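Ferredoxin-NADP reductase (PDB 5TR9) probably catalyses FAD-dependent electron transfer between NADP(H) and ferredoxin. Local coordinates at residues R44-F50 with A108-P114. Residues are numbered along the deposited sequence; the frame is centred on the assembly and turned at random.
Sequences RFKAGQF and ATGFLLP. With FAD (flavin-adenine dinucleotide), chain C.
Loops R44-F50 and A108-P114 are joined by a single antiparallel bridge, the hydrogen-bonded pair F50 and T109: F50 N donates to T109 O (2.8 Å) and T109 N to F50 O (3.0 Å). F50 O also accepts a hydrogen bond from a water (2.9 Å) that accepts one from T109 OG1 (3.1 Å). Before the bridge, K46-Q49 make a type II turn closed by Q49 N to K46 O (3.0 Å). G48, at phi 106°, suits its third position: a side chain would strike L112 O, which instead receives a CA-H...O contact from G48 CA (3.5 Å). Q49 (chi1 m, chi2 t) spends both amide ends: OE1 accepts from K46 N (3.0 Å), and NE2 donates to G110 O (3.1 Å). G110, at phi 132°, likewise leaves no side chain against the F50 ring. Two more waters link carbonyl to amide, one R44 O (2.8 Å) to A108 N (2.9 Å), the other G48 O (2.8 Å) to L112 N (2.9 Å). Small A108 fits its CB against F45 CB (3.6 Å). The F50 ring, chi1 p, has T109 CB over one face (CH-pi, 4.1 Å to the centroid) and FAD C7M over the opposite face, 3.7 Å from F50 CE2. L112 and P114 pack on helix 133-139 and strand 227-233, while F50 borders the flavin's dimethylbenzene edge, at the interdomain junction of a ferredoxin-NADP reductase fold.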
loop_
_atom_site.group_PDB
_atom_site.type_symbol
_atom_site.label_atom_id
_atom_site.label_comp_id
_atom_site.label_asym_id
_atom_site.label_seq_id
_atom_site.Cartn_x
_atom_site.Cartn_y
_atom_site.Cartn_z
ATOM N N ARG A 44 12.954 13.256 2.740
ATOM C CA ARG A 44 12.161 13.359 1.520
ATOM C C ARG A 44 11.767 11.970 1.043
ATOM O O ARG A 44 12.551 11.020 1.151
ATOM C CB ARG A 44 12.954 14.057 0.416
ATOM C CG ARG A 44 13.600 15.358 0.846
ATOM C CD ARG A 44 12.563 16.450 0.989
ATOM N NE ARG A 44 11.735 16.542 -0.207
ATOM C CZ ARG A 44 12.115 17.129 -1.338
ATOM N NH1 ARG A 44 13.318 17.686 -1.430
ATOM N NH2 ARG A 44 11.291 17.158 -2.379
ATOM N N PHE A 45 10.558 11.849 0.492
ATOM C CA PHE A 45 10.192 10.599 -0.155
ATOM C C PHE A 45 9.197 10.904 -1.260
ATOM O O PHE A 45 8.626 11.997 -1.324
ATOM C CB PHE A 45 9.629 9.571 0.842
ATOM C CG PHE A 45 8.275 9.919 1.392
ATOM C CD1 PHE A 45 8.144 10.800 2.473
ATOM C CD2 PHE A 45 7.126 9.348 0.838
ATOM C CE1 PHE A 45 6.887 11.108 2.982
ATOM C CE2 PHE A 45 5.867 9.652 1.336
ATOM C CZ PHE A 45 5.749 10.546 2.413
ATOM N N LYS A 46 9.047 9.950 -2.170
ATOM C CA LYS A 46 8.009 10.014 -3.183
ATOM C C LYS A 46 6.879 9.081 -2.777
ATOM O O LYS A 46 7.123 7.960 -2.323
ATOM C CB LYS A 46 8.546 9.615 -4.558
ATOM C CG LYS A 46 9.623 10.530 -5.098
ATOM C CD LYS A 46 10.118 10.010 -6.446
ATOM C CE LYS A 46 11.328 10.768 -6.941
ATOM N NZ LYS A 46 10.991 12.168 -7.319
ATOM N N ALA A 47 5.639 9.538 -2.952
ATOM C CA ALA A 47 4.497 8.716 -2.568
ATOM C C ALA A 47 4.564 7.345 -3.229
ATOM O O ALA A 47 4.788 7.233 -4.440
ATOM C CB ALA A 47 3.195 9.417 -2.952
ATOM N N GLY A 48 4.388 6.296 -2.410
ATOM C CA GLY A 48 4.545 4.925 -2.840
ATOM C C GLY A 48 5.815 4.265 -2.328
ATOM O O GLY A 48 5.919 3.027 -2.369
ATOM N N GLN A 49 6.769 5.047 -1.843
ATOM C CA GLN A 49 8.037 4.509 -1.371
ATOM C C GLN A 49 7.949 4.052 0.085
ATOM O O GLN A 49 6.969 4.306 0.797
ATOM C CB GLN A 49 9.136 5.556 -1.546
ATOM C CG GLN A 49 9.474 5.777 -3.015
ATOM C CD GLN A 49 10.722 6.603 -3.191
ATOM O OE1 GLN A 49 10.905 7.641 -2.544
ATOM N NE2 GLN A 49 11.610 6.142 -4.068
ATOM N N PHE A 50 8.992 3.337 0.518
ATOM C CA PHE A 50 9.046 2.818 1.877
ATOM C C PHE A 50 10.268 3.321 2.641
ATOM O O PHE A 50 11.314 3.653 2.067
ATOM C CB PHE A 50 8.985 1.271 1.891
ATOM C CG PHE A 50 10.108 0.574 1.154
ATOM C CD1 PHE A 50 11.286 0.215 1.818
ATOM C CD2 PHE A 50 9.961 0.210 -0.180
ATOM C CE1 PHE A 50 12.312 -0.467 1.143
ATOM C CE2 PHE A 50 10.984 -0.468 -0.861
ATOM C CZ PHE A 50 12.152 -0.806 -0.197
ATOM N N ALA A 108 14.616 6.921 1.674
ATOM C CA ALA A 108 13.422 6.199 1.265
ATOM C C ALA A 108 13.666 5.549 -0.091
ATOM O O ALA A 108 14.399 6.081 -0.931
ATOM C CB ALA A 108 12.203 7.127 1.199
ATOM N N THR A 109 13.018 4.405 -0.310
ATOM C CA THR A 109 13.348 3.504 -1.408
ATOM C C THR A 109 12.065 3.031 -2.078
ATOM O O THR A 109 11.000 2.999 -1.461
ATOM C CB THR A 109 14.144 2.274 -0.869
ATOM O OG1 THR A 109 15.339 2.726 -0.225
ATOM C CG2 THR A 109 14.516 1.288 -1.972
ATOM N N GLY A 110 12.173 2.654 -3.352
ATOM C CA GLY A 110 11.090 1.915 -3.964
ATOM C C GLY A 110 10.678 2.449 -5.315
ATOM O O GLY A 110 10.959 3.610 -5.655
ATOM N N PHE A 111 9.986 1.609 -6.088
ATOM C CA PHE A 111 9.666 1.930 -7.472
ATOM C C PHE A 111 8.173 1.900 -7.764
ATOM O O PHE A 111 7.787 1.899 -8.942
ATOM C CB PHE A 111 10.422 0.976 -8.405
ATOM C CG PHE A 111 11.910 1.024 -8.211
ATOM C CD1 PHE A 111 12.639 2.124 -8.632
ATOM C CD2 PHE A 111 12.575 -0.013 -7.574
ATOM C CE1 PHE A 111 14.013 2.183 -8.440
ATOM C CE2 PHE A 111 13.947 0.040 -7.383
ATOM C CZ PHE A 111 14.662 1.142 -7.814
ATOM N N LEU A 112 7.321 1.893 -6.734
ATOM C CA LEU A 112 5.878 2.055 -6.928
ATOM C C LEU A 112 5.612 3.536 -7.154
ATOM O O LEU A 112 5.158 4.266 -6.271
ATOM C CB LEU A 112 5.086 1.555 -5.729
ATOM C CG LEU A 112 5.052 0.050 -5.490
ATOM C CD1 LEU A 112 4.226 -0.191 -4.224
ATOM C CD2 LEU A 112 4.462 -0.701 -6.694
ATOM N N LEU A 113 5.896 3.975 -8.377
ATOM C CA LEU A 113 5.939 5.392 -8.730
ATOM C C LEU A 113 4.954 5.632 -9.865
ATOM O O LEU A 113 5.320 5.540 -11.048
ATOM C CB LEU A 113 7.361 5.792 -9.113
ATOM C CG LEU A 113 8.369 5.635 -7.967
ATOM C CD1 LEU A 113 9.779 5.864 -8.460
ATOM C CD2 LEU A 113 8.036 6.601 -6.830
ATOM N N PRO A 114 3.696 5.962 -9.550
ATOM C CA PRO A 114 2.650 5.959 -10.589
ATOM C C PRO A 114 2.837 7.003 -11.672
ATOM O O PRO A 114 2.323 6.805 -12.779
ATOM C CB PRO A 114 1.358 6.214 -9.796
ATOM C CG PRO A 114 1.806 6.805 -8.503
ATOM C CD PRO A 114 3.162 6.255 -8.209
HETATM P PA FAD C . 9.428 -10.897 10.406
HETATM O O1A FAD C . 10.534 -11.701 11.007
HETATM O O2A FAD C . 9.850 -9.732 9.518
HETATM O O5B FAD C . 8.478 -11.775 9.531
HETATM C C5B FAD C . 7.965 -13.034 10.011
HETATM C C4B FAD C . 6.981 -13.532 8.980
HETATM O O4B FAD C . 5.780 -12.737 9.062
HETATM C C3B FAD C . 7.431 -13.384 7.534
HETATM O O3B FAD C . 8.233 -14.481 7.111
HETATM C C2B FAD C . 6.101 -13.351 6.779
HETATM O O2B FAD C . 5.589 -14.663 6.566
HETATM C C1B FAD C . 5.185 -12.643 7.777
HETATM N N9A FAD C . 4.944 -11.234 7.506
HETATM C C8A FAD C . 5.814 -10.190 7.666
HETATM N N7A FAD C . 5.293 -9.016 7.392
HETATM C C5A FAD C . 3.984 -9.313 7.045
HETATM C C6A FAD C . 2.905 -8.503 6.647
HETATM N N6A FAD C . 2.989 -7.174 6.521
HETATM N N1A FAD C . 1.734 -9.115 6.358
HETATM C C2A FAD C . 1.652 -10.444 6.485
HETATM N N3A FAD C . 2.603 -11.311 6.849
HETATM C C4A FAD C . 3.750 -10.675 7.126
HETATM N N1 FAD C . 4.887 -4.742 6.998
HETATM C C2 FAD C . 3.822 -4.004 7.423
HETATM O O2 FAD C . 3.138 -4.365 8.392
HETATM N N3 FAD C . 3.487 -2.842 6.736
HETATM C C4 FAD C . 4.147 -2.338 5.626
HETATM O O4 FAD C . 3.776 -1.288 5.101
HETATM C C4X FAD C . 5.278 -3.126 5.200
HETATM N N5 FAD C . 5.951 -2.728 4.136
HETATM C C5X FAD C . 7.033 -3.489 3.736
HETATM C C6 FAD C . 7.762 -3.080 2.615
HETATM C C7 FAD C . 8.857 -3.809 2.170
HETATM C C7M FAD C . 9.631 -3.332 0.969
HETATM C C8 FAD C . 9.248 -4.967 2.861
HETATM C C8M FAD C . 10.439 -5.771 2.400
HETATM C C9 FAD C . 8.519 -5.382 3.975
HETATM C C9A FAD C . 7.422 -4.652 4.421
HETATM N N10 FAD C . 6.635 -5.065 5.523
HETATM C C10 FAD C . 5.580 -4.309 5.954
HETATM C "C1'" FAD C . 7.054 -6.183 6.372
HETATM C "C2'" FAD C . 7.851 -5.641 7.573
HETATM O "O2'" FAD C . 9.133 -5.147 7.176
HETATM C "C3'" FAD C . 8.031 -6.705 8.658
HETATM O "O3'" FAD C . 8.499 -7.912 8.067
HETATM C "C4'" FAD C . 6.800 -6.899 9.545
HETATM O "O4'" FAD C . 6.591 -5.708 10.308
HETATM C "C5'" FAD C . 6.928 -8.074 10.491
HETATM O "O5'" FAD C . 8.150 -7.939 11.242
HETATM P P FAD C . 8.535 -9.001 12.356
HETATM O O1P FAD C . 7.472 -9.015 13.447
HETATM O O2P FAD C . 9.947 -8.741 12.751
HETATM O O3P FAD C . 8.448 -10.382 11.539
HETATM O O HOH W 1 14.781 9.551 0.468
HETATM O O HOH W 2 7.855 1.754 -3.860
HETATM O O HOH W 3 14.823 6.990 -4.211
HETATM O O HOH W 4 13.999 2.689 2.541
#